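PDB 2H9F: hypothetical protein from Pseudomonas aeruginosa, which probably isomerises methylaconitate, as a member of the PrpF family of methylaconitate isomerases. Local coordinates for residues A[105-110]-A[377-382]; A[217-222]-A[319-324]; A[277-282]-A[306-311]; A[300-305]-A[343-348]. All blocks are in the same frame, centred on the assembly; numbering follows the deposited sequence.

Contact 1. Residues A[105-110]-A[377-382]; sequences CGNLST and MSRSAR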
loop_
_atom_site.group_PDB
_atom_site.type_symbol
_atom_site.label_atom_id
_atom_site.label_comp_id
_atom_site.label_asym_id
_atom_site.label_seq_id
_atom_site.Cartn_x
_atom_site.Cartn_y
_atom_site.Cartn_z
ATOM N N CYS A 105 10.221 -0.011 -16.448
ATOM C CA CYS A 105 10.189 -0.892 -15.317
ATOM C C CYS A 105 10.501 -2.312 -15.798
ATOM O O CYS A 105 9.680 -2.975 -16.438
ATOM C CB CYS A 105 8.801 -0.832 -14.663
ATOM S SG CYS A 105 8.843 -1.666 -13.147
ATOM N N GLY A 106 11.703 -2.761 -15.495
ATOM C CA GLY A 106 12.118 -4.099 -15.840
ATOM C C GLY A 106 11.316 -5.140 -15.089
ATOM O O GLY A 106 11.140 -6.270 -15.576
ATOM N N ASN A 107 10.825 -4.777 -13.893
ATOM C CA ASN A 107 9.995 -5.723 -13.101
ATOM C C ASN A 107 8.650 -5.928 -13.778
ATOM O O ASN A 107 8.263 -7.104 -13.985
ATOM C CB ASN A 107 9.889 -5.325 -11.621
ATOM C CG ASN A 107 11.125 -5.738 -10.855
ATOM O OD1 ASN A 107 11.244 -6.888 -10.405
ATOM N ND2 ASN A 107 12.093 -4.847 -10.779
ATOM N N LEU A 108 8.005 -4.814 -14.205
ATOM C CA LEU A 108 6.727 -4.934 -14.906
ATOM C C LEU A 108 6.847 -5.518 -16.316
ATOM O O LEU A 108 5.864 -6.047 -16.821
ATOM C CB LEU A 108 5.886 -3.642 -14.876
ATOM C CG LEU A 108 5.175 -3.317 -13.548
ATOM C CD1 LEU A 108 4.123 -2.264 -13.789
ATOM C CD2 LEU A 108 4.560 -4.519 -12.759
ATOM N N SER A 109 8.034 -5.495 -16.926
ATOM C CA SER A 109 8.290 -6.276 -18.176
ATOM C C SER A 109 7.867 -7.725 -18.073
ATOM O O SER A 109 7.310 -8.290 -19.007
ATOM C CB SER A 109 9.783 -6.249 -18.519
ATOM O OG SER A 109 10.195 -4.905 -18.651
ATOM N N THR A 110 8.157 -8.331 -16.927
ATOM C CA THR A 110 7.763 -9.697 -16.699
ATOM C C THR A 110 6.244 -9.787 -16.877
ATOM O O THR A 110 5.780 -10.662 -17.575
ATOM C CB THR A 110 8.176 -10.175 -15.304
ATOM O OG1 THR A 110 9.429 -9.571 -14.923
ATOM C CG2 THR A 110 8.306 -11.670 -15.287
HETATM N N MSE A 377 18.053 -12.234 -17.217
HETATM C CA MSE A 377 17.691 -12.422 -15.809
HETATM C C MSE A 377 16.367 -13.143 -15.712
HETATM O O MSE A 377 15.655 -13.254 -16.692
HETATM C CB MSE A 377 17.596 -11.080 -15.132
HETATM C CG MSE A 377 16.522 -10.182 -15.760
HETATM SE SE MSE A 377 16.697 -8.336 -15.202
HETATM C CE MSE A 377 18.177 -7.787 -16.268
ATOM N N SER A 378 16.050 -13.661 -14.533
ATOM C CA SER A 378 14.819 -14.379 -14.309
ATOM C C SER A 378 13.944 -13.653 -13.303
ATOM O O SER A 378 14.412 -13.161 -12.255
ATOM C CB SER A 378 15.119 -15.770 -13.754
ATOM O OG SER A 378 15.684 -16.585 -14.764
ATOM N N ARG A 379 12.659 -13.597 -13.615
ATOM C CA ARG A 379 11.665 -13.027 -12.697
ATOM C C ARG A 379 10.426 -13.877 -12.749
ATOM O O ARG A 379 10.457 -15.013 -13.262
ATOM C CB ARG A 379 11.417 -11.569 -13.099
ATOM C CG ARG A 379 12.645 -10.731 -12.803
ATOM C CD ARG A 379 12.447 -9.277 -12.913
ATOM N NE ARG A 379 13.653 -8.642 -12.391
ATOM C CZ ARG A 379 14.202 -7.503 -12.847
ATOM N NH1 ARG A 379 13.681 -6.815 -13.887
ATOM N NH2 ARG A 379 15.318 -7.062 -12.250
ATOM N N SER A 380 9.354 -13.401 -12.133
ATOM C CA SER A 380 8.094 -14.125 -12.175
ATOM C C SER A 380 7.002 -13.092 -12.194
ATOM O O SER A 380 7.243 -11.968 -11.816
ATOM C CB SER A 380 7.933 -15.030 -10.968
ATOM O OG SER A 380 7.748 -14.286 -9.773
ATOM N N ALA A 381 5.810 -13.508 -12.598
ATOM C CA ALA A 381 4.620 -12.650 -12.669
ATOM C C ALA A 381 3.379 -13.478 -12.305
ATOM O O ALA A 381 3.338 -14.682 -12.519
ATOM C CB ALA A 381 4.466 -12.124 -14.012
ATOM N N ARG A 382 2.355 -12.835 -11.758
ATOM C CA ARG A 382 1.060 -13.480 -11.669
ATOM C C ARG A 382 -0.086 -12.479 -11.626
ATOM O O ARG A 382 0.055 -11.329 -11.144
ATOM C CB ARG A 382 0.955 -14.397 -10.427
ATOM C CG ARG A 382 1.159 -13.735 -9.132
ATOM C CD ARG A 382 1.097 -14.764 -7.933
ATOM N NE ARG A 382 -0.252 -14.994 -7.569
ATOM C CZ ARG A 382 -0.895 -14.451 -6.543
ATOM N NH1 ARG A 382 -0.338 -13.658 -5.644
ATOM N NH2 ARG A 382 -2.156 -14.776 -6.384
#
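Arg379, on the broken strand 369-386, reaches alongside the first turn of helix 106-118; its aliphatic part passes Thr110 and its tip reaches Asn107 and Gly106. CB lies 3.4 Å from Thr110 OG1, the two side chains crossing at about a right angle. CG carries the chain past the same hydroxyl, and CD comes between it and the amide of Asn107, with OD1 of Asn107 3.7 Å from CD of Arg379. Because the chain runs extended from CG to NE (chi2 -169°, chi3 171°), the guanidinium is carried from Thr110 back towards Gly106. PrpF proteins share the diaminopimelate epimerase-like fold, in which each domain wraps strands around a central helix; here that helix meets a strand of its surrounding wall. Its N-cap is Cys105, whose SG accepts from Leu108 N at 3.4 Å. At the tip of Arg379 the guanidinium lies between two layers. The Asn107 amide stacks over one face, with planes 20° apart and OD1 of Asn107 3.6 Å from NE of Arg379; a bond from Thr19 N to the same OD1 helps fix the amide. Selenium of selenomethionine Met377 stands over the opposite face, towards the rim. At the edge, in plane, NH1 of Arg379 is 3.1 Å from Gly106 O. Farther along the strand, Thr110 CG2 rests 3.6 Å from Ser380 O, while Thr110 OG1 donates to Asn107 O.

Contact 2. Residues A[217-222]-A[319-324]; sequences AGIPTV and GTAAVA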
loop_
_atom_site.group_PDB
_atom_site.type_symbol
_atom_site.label_atom_id
_atom_site.label_comp_id
_atom_site.label_asym_id
_atom_site.label_seq_id
_atom_site.Cartn_x
_atom_site.Cartn_y
_atom_site.Cartn_z
ATOM N N ALA A 217 28.527 -1.367 -16.657
ATOM C CA ALA A 217 27.512 -2.238 -17.258
ATOM C C ALA A 217 26.518 -2.508 -16.167
ATOM O O ALA A 217 26.890 -3.050 -15.151
ATOM C CB ALA A 217 28.113 -3.558 -17.743
ATOM N N GLY A 218 25.277 -2.092 -16.361
ATOM C CA GLY A 218 24.284 -2.072 -15.291
ATOM C C GLY A 218 24.495 -0.822 -14.460
ATOM O O GLY A 218 23.631 0.075 -14.420
ATOM N N ILE A 219 25.655 -0.774 -13.806
ATOM C CA ILE A 219 26.062 0.352 -12.985
ATOM C C ILE A 219 27.588 0.308 -12.941
ATOM O O ILE A 219 28.154 -0.762 -12.995
ATOM C CB ILE A 219 25.435 0.252 -11.583
ATOM C CG1 ILE A 219 25.586 1.578 -10.831
ATOM C CG2 ILE A 219 26.026 -0.868 -10.776
ATOM C CD1 ILE A 219 24.528 1.782 -9.727
ATOM N N PRO A 220 28.264 1.465 -12.901
ATOM C CA PRO A 220 29.716 1.426 -12.702
ATOM C C PRO A 220 30.056 0.659 -11.422
ATOM O O PRO A 220 29.528 0.980 -10.362
ATOM C CB PRO A 220 30.081 2.901 -12.591
ATOM C CG PRO A 220 29.069 3.558 -13.474
ATOM C CD PRO A 220 27.798 2.843 -13.008
ATOM N N THR A 221 30.852 -0.397 -11.560
ATOM C CA THR A 221 31.223 -1.249 -10.470
ATOM C C THR A 221 32.729 -1.515 -10.483
ATOM O O THR A 221 33.339 -1.755 -11.537
ATOM C CB THR A 221 30.453 -2.623 -10.549
ATOM O OG1 THR A 221 29.053 -2.383 -10.761
ATOM C CG2 THR A 221 30.642 -3.439 -9.279
ATOM N N VAL A 222 33.319 -1.420 -9.302
ATOM C CA VAL A 222 34.681 -1.838 -9.049
ATOM C C VAL A 222 34.666 -3.217 -8.411
ATOM O O VAL A 222 34.143 -3.403 -7.305
ATOM C CB VAL A 222 35.409 -0.868 -8.092
ATOM C CG1 VAL A 222 36.859 -1.245 -8.025
ATOM C CG2 VAL A 222 35.257 0.596 -8.567
ATOM N N GLY A 319 19.985 -4.730 -8.027
ATOM C CA GLY A 319 19.577 -5.066 -9.381
ATOM C C GLY A 319 20.589 -4.704 -10.446
ATOM O O GLY A 319 20.970 -5.526 -11.285
ATOM N N THR A 320 21.016 -3.457 -10.453
ATOM C CA THR A 320 21.951 -3.053 -11.491
ATOM C C THR A 320 23.311 -3.731 -11.312
ATOM O O THR A 320 23.981 -4.026 -12.276
ATOM C CB THR A 320 22.087 -1.540 -11.541
ATOM O OG1 THR A 320 22.455 -1.061 -10.242
ATOM C CG2 THR A 320 20.748 -0.938 -11.964
ATOM N N ALA A 321 23.677 -4.042 -10.077
ATOM C CA ALA A 321 24.940 -4.744 -9.809
ATOM C C ALA A 321 24.897 -6.209 -10.258
ATOM O O ALA A 321 25.921 -6.784 -10.655
ATOM C CB ALA A 321 25.320 -4.604 -8.371
ATOM N N ALA A 322 23.703 -6.797 -10.229
ATOM C CA ALA A 322 23.491 -8.136 -10.771
ATOM C C ALA A 322 23.797 -8.096 -12.271
ATOM O O ALA A 322 24.393 -9.010 -12.789
ATOM C CB ALA A 322 22.103 -8.571 -10.532
ATOM N N VAL A 323 23.427 -7.015 -12.955
ATOM C CA VAL A 323 23.735 -6.901 -14.397
ATOM C C VAL A 323 25.245 -6.781 -14.668
ATOM O O VAL A 323 25.776 -7.376 -15.626
ATOM C CB VAL A 323 22.923 -5.787 -15.057
ATOM C CG1 VAL A 323 23.473 -5.443 -16.473
ATOM C CG2 VAL A 323 21.459 -6.206 -15.121
ATOM N N ALA A 324 25.925 -6.029 -13.804
ATOM C CA ALA A 324 27.377 -5.846 -13.885
ATOM C C ALA A 324 28.086 -7.204 -13.697
ATOM O O ALA A 324 29.039 -7.528 -14.404
ATOM C CB ALA A 324 27.859 -4.783 -12.839
#
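Gly218 and Thr320 bring their backbones within 4.6 Å, CA to CA, and the contact between loop and helix is made almost wholly by van der Waals packing, with no hydrogen bond across it. The backbone contacts come first. Gly218 CA lies 3.6 Å from Thr320 O and meets CG1 of Val323, its positive phi (81°) turning the loop as it passes the helix. Next to it, Ala217 O presses against CB of Ala324 at 3.0 Å, a tight approach. Among side chains, Ile219 and Thr320 carry the packing: Thr320 OG1 is 3.5 Å from Ile219 CB and also touches CD1. The chi1 of Thr320 (55°) sets OG1 against Ile219 while CG2 stays near Gly218 O. Ile219 CG2 meets Ala321 more loosely. On the side of residues 217-222, Thr221 OG1 donates to Ile219 O at 2.9 Å from above the carbonyl plane, and the same OG1 faces CB of Ala324. In the fold, helix 319-330 here begins beside the turn that joins the antiparallel strands 208-216 and 220-225. Strand 220-225 runs on parallel to strand 278-283; Ile219 also leans on Lys278 of that strand, and the isoleucine side chain lies about 4 Å from a sulfate, probably from the crystallisation liquor.

Contact 3. Residues A[277-282]-A[306-311]; sequences PKIAFV and RALSMG. With SO4 (sulfate ion), chain F.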
loop_
_atom_site.group_PDB
_atom_site.type_symbol
_atom_site.label_atom_id
_atom_site.label_comp_id
_atom_site.label_asym_id
_atom_site.label_seq_id
_atom_site.Cartn_x
_atom_site.Cartn_y
_atom_site.Cartn_z
ATOM N N PRO A 277 30.792 4.608 -8.020
ATOM C CA PRO A 277 30.602 3.219 -8.428
ATOM C C PRO A 277 30.234 2.372 -7.230
ATOM O O PRO A 277 30.433 2.798 -6.103
ATOM C CB PRO A 277 31.978 2.831 -8.957
ATOM C CG PRO A 277 32.905 3.634 -8.162
ATOM C CD PRO A 277 32.211 4.988 -8.086
ATOM N N LYS A 278 29.671 1.203 -7.462
ATOM C CA LYS A 278 29.581 0.195 -6.402
ATOM C C LYS A 278 30.927 -0.511 -6.232
ATOM O O LYS A 278 31.808 -0.381 -7.085
ATOM C CB LYS A 278 28.493 -0.828 -6.717
ATOM C CG LYS A 278 27.102 -0.196 -6.973
ATOM C CD LYS A 278 26.658 0.719 -5.846
ATOM C CE LYS A 278 25.157 1.082 -5.874
ATOM N NZ LYS A 278 24.775 1.980 -4.684
ATOM N N ILE A 279 31.072 -1.261 -5.134
ATOM C CA ILE A 279 32.291 -1.975 -4.808
ATOM C C ILE A 279 31.865 -3.376 -4.415
ATOM O O ILE A 279 30.968 -3.548 -3.600
ATOM C CB ILE A 279 33.110 -1.287 -3.642
ATOM C CG1 ILE A 279 34.295 -2.135 -3.168
ATOM C CG2 ILE A 279 32.256 -0.966 -2.430
ATOM C CD1 ILE A 279 35.400 -2.269 -4.188
ATOM N N ALA A 280 32.477 -4.382 -5.035
ATOM C CA ALA A 280 32.115 -5.773 -4.725
ATOM C C ALA A 280 33.367 -6.621 -4.799
ATOM O O ALA A 280 34.322 -6.291 -5.500
ATOM C CB ALA A 280 31.083 -6.286 -5.719
ATOM N N PHE A 281 33.352 -7.724 -4.066
ATOM C CA PHE A 281 34.443 -8.635 -4.096
ATOM C C PHE A 281 33.909 -10.003 -4.437
ATOM O O PHE A 281 32.806 -10.360 -4.019
ATOM C CB PHE A 281 35.263 -8.658 -2.788
ATOM C CG PHE A 281 34.462 -8.808 -1.516
ATOM C CD1 PHE A 281 33.776 -7.738 -0.974
ATOM C CD2 PHE A 281 34.482 -10.020 -0.787
ATOM C CE1 PHE A 281 33.083 -7.873 0.245
ATOM C CE2 PHE A 281 33.778 -10.163 0.410
ATOM C CZ PHE A 281 33.090 -9.108 0.929
ATOM N N VAL A 282 34.733 -10.730 -5.190
ATOM C CA VAL A 282 34.390 -12.024 -5.775
ATOM C C VAL A 282 35.350 -13.129 -5.346
ATOM O O VAL A 282 36.506 -12.880 -4.966
ATOM C CB VAL A 282 34.376 -11.931 -7.341
ATOM C CG1 VAL A 282 33.414 -10.851 -7.783
ATOM C CG2 VAL A 282 35.766 -11.703 -7.915
ATOM N N ARG A 306 30.012 -10.521 -3.210
ATOM C CA ARG A 306 29.533 -9.702 -2.104
ATOM C C ARG A 306 29.672 -8.243 -2.532
ATOM O O ARG A 306 30.738 -7.837 -2.998
ATOM C CB ARG A 306 30.387 -9.973 -0.870
ATOM C CG ARG A 306 30.338 -11.432 -0.295
ATOM C CD ARG A 306 28.989 -11.691 0.315
ATOM N NE ARG A 306 28.837 -13.002 0.936
ATOM C CZ ARG A 306 28.425 -14.112 0.326
ATOM N NH1 ARG A 306 28.216 -14.157 -0.980
ATOM N NH2 ARG A 306 28.272 -15.216 1.042
ATOM N N ALA A 307 28.610 -7.451 -2.382
ATOM C CA ALA A 307 28.654 -6.058 -2.790
ATOM C C ALA A 307 28.237 -5.148 -1.667
ATOM O O ALA A 307 27.407 -5.497 -0.860
ATOM C CB ALA A 307 27.781 -5.829 -4.040
ATOM N N LEU A 308 28.812 -3.950 -1.644
ATOM C CA LEU A 308 28.389 -2.917 -0.713
ATOM C C LEU A 308 27.562 -1.906 -1.477
ATOM O O LEU A 308 27.865 -1.589 -2.625
ATOM C CB LEU A 308 29.590 -2.205 -0.073
ATOM C CG LEU A 308 30.365 -2.993 0.978
ATOM C CD1 LEU A 308 31.403 -3.841 0.314
ATOM C CD2 LEU A 308 31.041 -2.088 2.017
ATOM N N SER A 309 26.502 -1.411 -0.846
ATOM C CA SER A 309 25.806 -0.231 -1.369
ATOM C C SER A 309 25.655 0.804 -0.236
ATOM O O SER A 309 25.361 0.457 0.908
ATOM C CB SER A 309 24.434 -0.589 -1.939
ATOM O OG SER A 309 23.848 0.554 -2.573
HETATM N N MSE A 310 25.907 2.061 -0.557
HETATM C CA MSE A 310 25.796 3.122 0.437
HETATM C C MSE A 310 26.535 2.742 1.724
HETATM O O MSE A 310 26.035 2.955 2.826
HETATM C CB MSE A 310 24.318 3.426 0.716
HETATM C CG MSE A 310 23.512 3.726 -0.550
HETATM SE SE MSE A 310 24.260 5.221 -1.491
HETATM C CE MSE A 310 23.596 6.553 -0.304
ATOM N N GLY A 311 27.723 2.173 1.579
ATOM C CA GLY A 311 28.622 2.009 2.715
ATOM C C GLY A 311 28.357 0.795 3.576
ATOM O O GLY A 311 28.929 0.665 4.660
HETATM S S SO4 F . 21.817 3.389 -6.449
HETATM O O1 SO4 F . 22.232 4.385 -7.455
HETATM O O2 SO4 F . 20.372 3.420 -6.184
HETATM O O3 SO4 F . 22.080 2.085 -7.060
HETATM O O4 SO4 F . 22.584 3.604 -5.200
HETATM O O HOH W 1 26.860 2.663 -3.072
#
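The Phe281 ring takes Arg306 CB over one face, a CH-pi contact 3.6 Å from CB to the ring centroid and 21° off the normal, and has Leu308 CD1 at its edge. The ring also meets those of Tyr231 and Phe250. The Arg306 guanidinium does not lie flat on it, the two planes being 51° apart; bent at chi2, the chain leads to the carbonyls of Glu235 and Thr234 and a cation-pi contact with Tyr288. Behind these groups strands 278-283 and 303-309 run antiparallel. Phe281 and Arg306 form a hydrogen-bonded pair, with Phe281 N 2.8 Å from Arg306 O and Arg306 N 2.9 Å from Phe281 O. The neighbouring Ala280 and Ala307 are a non-hydrogen-bonded pair whose CB atoms touch at 3.7 Å, on the sheet face away from the ring. At the other end Lys278 NZ donates to Ser309 OG at 2.7 Å, to a water that also accepts from Met310 N, and to O4 of a sulfate, probably from the crystallisation liquor, at 2.8 Å; a further bond to His275 O is weak. His275 ND1 binds that sulfate too. The contact thus passes from an aromatic and aliphatic interior to an ammonium able to hold an anion, possibly a substrate carboxylate.

Contact 4. Residues A[300-305]-A[343-348]; sequences DIDLLV and GERSAV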
loop_
_atom_site.group_PDB
_atom_site.type_symbol
_atom_site.label_atom_id
_atom_site.label_comp_id
_atom_site.label_asym_id
_atom_site.label_seq_id
_atom_site.Cartn_x
_atom_site.Cartn_y
_atom_site.Cartn_z
ATOM N N ASP A 300 26.701 -25.891 -6.345
ATOM C CA ASP A 300 25.467 -25.308 -6.772
ATOM C C ASP A 300 25.668 -23.946 -7.406
ATOM O O ASP A 300 24.741 -23.399 -7.936
ATOM C CB ASP A 300 24.549 -25.096 -5.573
ATOM C CG ASP A 300 24.057 -26.396 -4.947
ATOM O OD1 ASP A 300 24.148 -27.472 -5.588
ATOM O OD2 ASP A 300 23.533 -26.279 -3.804
ATOM N N ILE A 301 26.849 -23.358 -7.259
ATOM C CA ILE A 301 27.091 -22.005 -7.735
ATOM C C ILE A 301 28.355 -21.977 -8.576
ATOM O O ILE A 301 29.185 -22.864 -8.479
ATOM C CB ILE A 301 27.208 -20.968 -6.571
ATOM C CG1 ILE A 301 28.187 -21.439 -5.481
ATOM C CG2 ILE A 301 25.822 -20.669 -5.939
ATOM C CD1 ILE A 301 28.639 -20.336 -4.547
ATOM N N ASP A 302 28.494 -20.925 -9.373
ATOM C CA ASP A 302 29.663 -20.704 -10.202
ATOM C C ASP A 302 30.685 -19.786 -9.536
ATOM O O ASP A 302 31.873 -19.871 -9.827
ATOM C CB ASP A 302 29.236 -20.120 -11.546
ATOM C CG ASP A 302 28.381 -21.075 -12.370
ATOM O OD1 ASP A 302 28.891 -22.150 -12.793
ATOM O OD2 ASP A 302 27.190 -20.767 -12.616
ATOM N N LEU A 303 30.236 -18.882 -8.664
ATOM C CA LEU A 303 31.132 -18.011 -7.945
ATOM C C LEU A 303 30.400 -17.369 -6.768
ATOM O O LEU A 303 29.186 -17.491 -6.631
ATOM C CB LEU A 303 31.632 -16.911 -8.850
ATOM C CG LEU A 303 30.646 -15.844 -9.315
ATOM C CD1 LEU A 303 31.444 -14.673 -9.865
ATOM C CD2 LEU A 303 29.584 -16.367 -10.330
ATOM N N LEU A 304 31.160 -16.689 -5.925
ATOM C CA LEU A 304 30.601 -15.918 -4.816
ATOM C C LEU A 304 30.786 -14.469 -5.186
ATOM O O LEU A 304 31.818 -14.128 -5.719
ATOM C CB LEU A 304 31.390 -16.149 -3.548
ATOM C CG LEU A 304 31.321 -17.582 -2.954
ATOM C CD1 LEU A 304 32.539 -17.821 -2.043
ATOM C CD2 LEU A 304 30.000 -17.723 -2.236
ATOM N N VAL A 305 29.817 -13.650 -4.828
ATOM C CA VAL A 305 29.933 -12.200 -4.960
ATOM C C VAL A 305 29.328 -11.552 -3.700
ATOM O O VAL A 305 28.313 -12.005 -3.165
ATOM C CB VAL A 305 29.245 -11.657 -6.194
ATOM C CG1 VAL A 305 29.574 -10.129 -6.370
ATOM C CG2 VAL A 305 29.672 -12.418 -7.454
ATOM N N GLY A 343 36.882 -18.914 -19.301
ATOM C CA GLY A 343 36.257 -19.346 -20.532
ATOM C C GLY A 343 34.867 -18.790 -20.733
ATOM O O GLY A 343 34.541 -17.687 -20.299
ATOM N N GLU A 344 34.037 -19.572 -21.399
ATOM C CA GLU A 344 32.716 -19.116 -21.745
ATOM C C GLU A 344 31.835 -19.165 -20.494
ATOM O O GLU A 344 31.739 -20.197 -19.841
ATOM C CB GLU A 344 32.144 -20.023 -22.827
ATOM C CG GLU A 344 30.947 -19.454 -23.564
ATOM C CD GLU A 344 30.285 -20.494 -24.467
ATOM O OE1 GLU A 344 31.007 -21.237 -25.172
ATOM O OE2 GLU A 344 29.040 -20.541 -24.493
ATOM N N ARG A 345 31.211 -18.050 -20.158
ATOM C CA ARG A 345 30.327 -17.960 -18.982
ATOM C C ARG A 345 29.166 -17.036 -19.310
ATOM O O ARG A 345 28.964 -16.028 -18.664
ATOM C CB ARG A 345 31.054 -17.456 -17.719
ATOM C CG ARG A 345 32.202 -18.312 -17.186
ATOM C CD ARG A 345 31.813 -19.699 -16.658
ATOM N NE ARG A 345 33.038 -20.501 -16.751
ATOM C CZ ARG A 345 33.235 -21.743 -16.282
ATOM N NH1 ARG A 345 32.290 -22.365 -15.585
ATOM N NH2 ARG A 345 34.416 -22.351 -16.493
ATOM N N SER A 346 28.374 -17.406 -20.302
ATOM C CA SER A 346 27.286 -16.555 -20.730
ATOM C C SER A 346 26.045 -16.581 -19.796
ATOM O O SER A 346 25.101 -15.819 -19.977
ATOM C CB SER A 346 26.907 -16.945 -22.143
ATOM O OG SER A 346 26.333 -18.227 -22.144
ATOM N N ALA A 347 26.058 -17.482 -18.822
ATOM C CA ALA A 347 25.112 -17.482 -17.703
ATOM C C ALA A 347 25.895 -17.979 -16.502
ATOM O O ALA A 347 26.622 -18.956 -16.623
ATOM C CB ALA A 347 23.952 -18.431 -17.966
ATOM N N VAL A 348 25.717 -17.333 -15.353
ATOM C CA VAL A 348 26.321 -17.781 -14.112
ATOM C C VAL A 348 25.328 -17.692 -12.970
ATOM O O VAL A 348 24.499 -16.790 -12.940
ATOM C CB VAL A 348 27.561 -16.912 -13.717
ATOM C CG1 VAL A 348 28.780 -17.186 -14.673
ATOM C CG2 VAL A 348 27.180 -15.482 -13.634
#
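Asp302 OD2 sits 3.5 Å from CA of Val348, brought there by a hydrogen bond from the next backbone amide, Arg349 N. The side chain of Asp302 thus spans from the loop just before one strand to the backbone of its parallel neighbour, where backbone bonding between Asp302 and Arg349 continues the link. Its other oxygen, OD1, lies near the plane of the Arg345 guanidinium, at its edge. The distance from OD1 of Asp302 to NH1 of Arg345 is 4.4 Å, beyond a salt bridge, and Arg345 NE is bonded instead to Gly342 O. The position of Arg345 may also owe something to the crystal, since it touches a lattice neighbour. The apolar half of the contact is Leu303 against Val348, with CD2 of Leu303 4.0 Å from CB of Val348. Leu303 holds CG between its backbone N and carbonyl carbon (chi1 69°), which turns the branch towards Val348. Val336 and Ala339 of helix 335-339 and Phe350 pack against the same leucine. Here strand 303-309 begins alongside the early part of strand 347-352, and a glycerol, probably from the crystallisation liquor, is bound by Glu344, Ser346 and Ala347. With the arginine kept at a distance, the attraction between Asp302 and Arg345 is probably weak, while the hydrogen bond from Arg349 N, the backbone bonds between the strands and the leucine-valine contact hold this end together.

How the contacts relate
Contact 3 touches both contact 2 and contact 4; contact 1 touches contact 2 alone, where Met377 packs on Val323. Contact 3 is the most buried and the most regularly hydrogen-bonded, being two paired strands; contacts 1, 2 and 4 are partly buried and have no clear bond across. Contacts 1 and 2 each set the start of a helix against other elements, the first through a stacked guanidinium, the second through close backbone packing. Contacts 3 and 4 share strand 303-309, flanked by 278-283 and 347-352, and touch through Val282 and Val305. Contacts 2 and 3 abut where the neighbouring strands 220-225 and 278-283 pair, and both approach a sulfate.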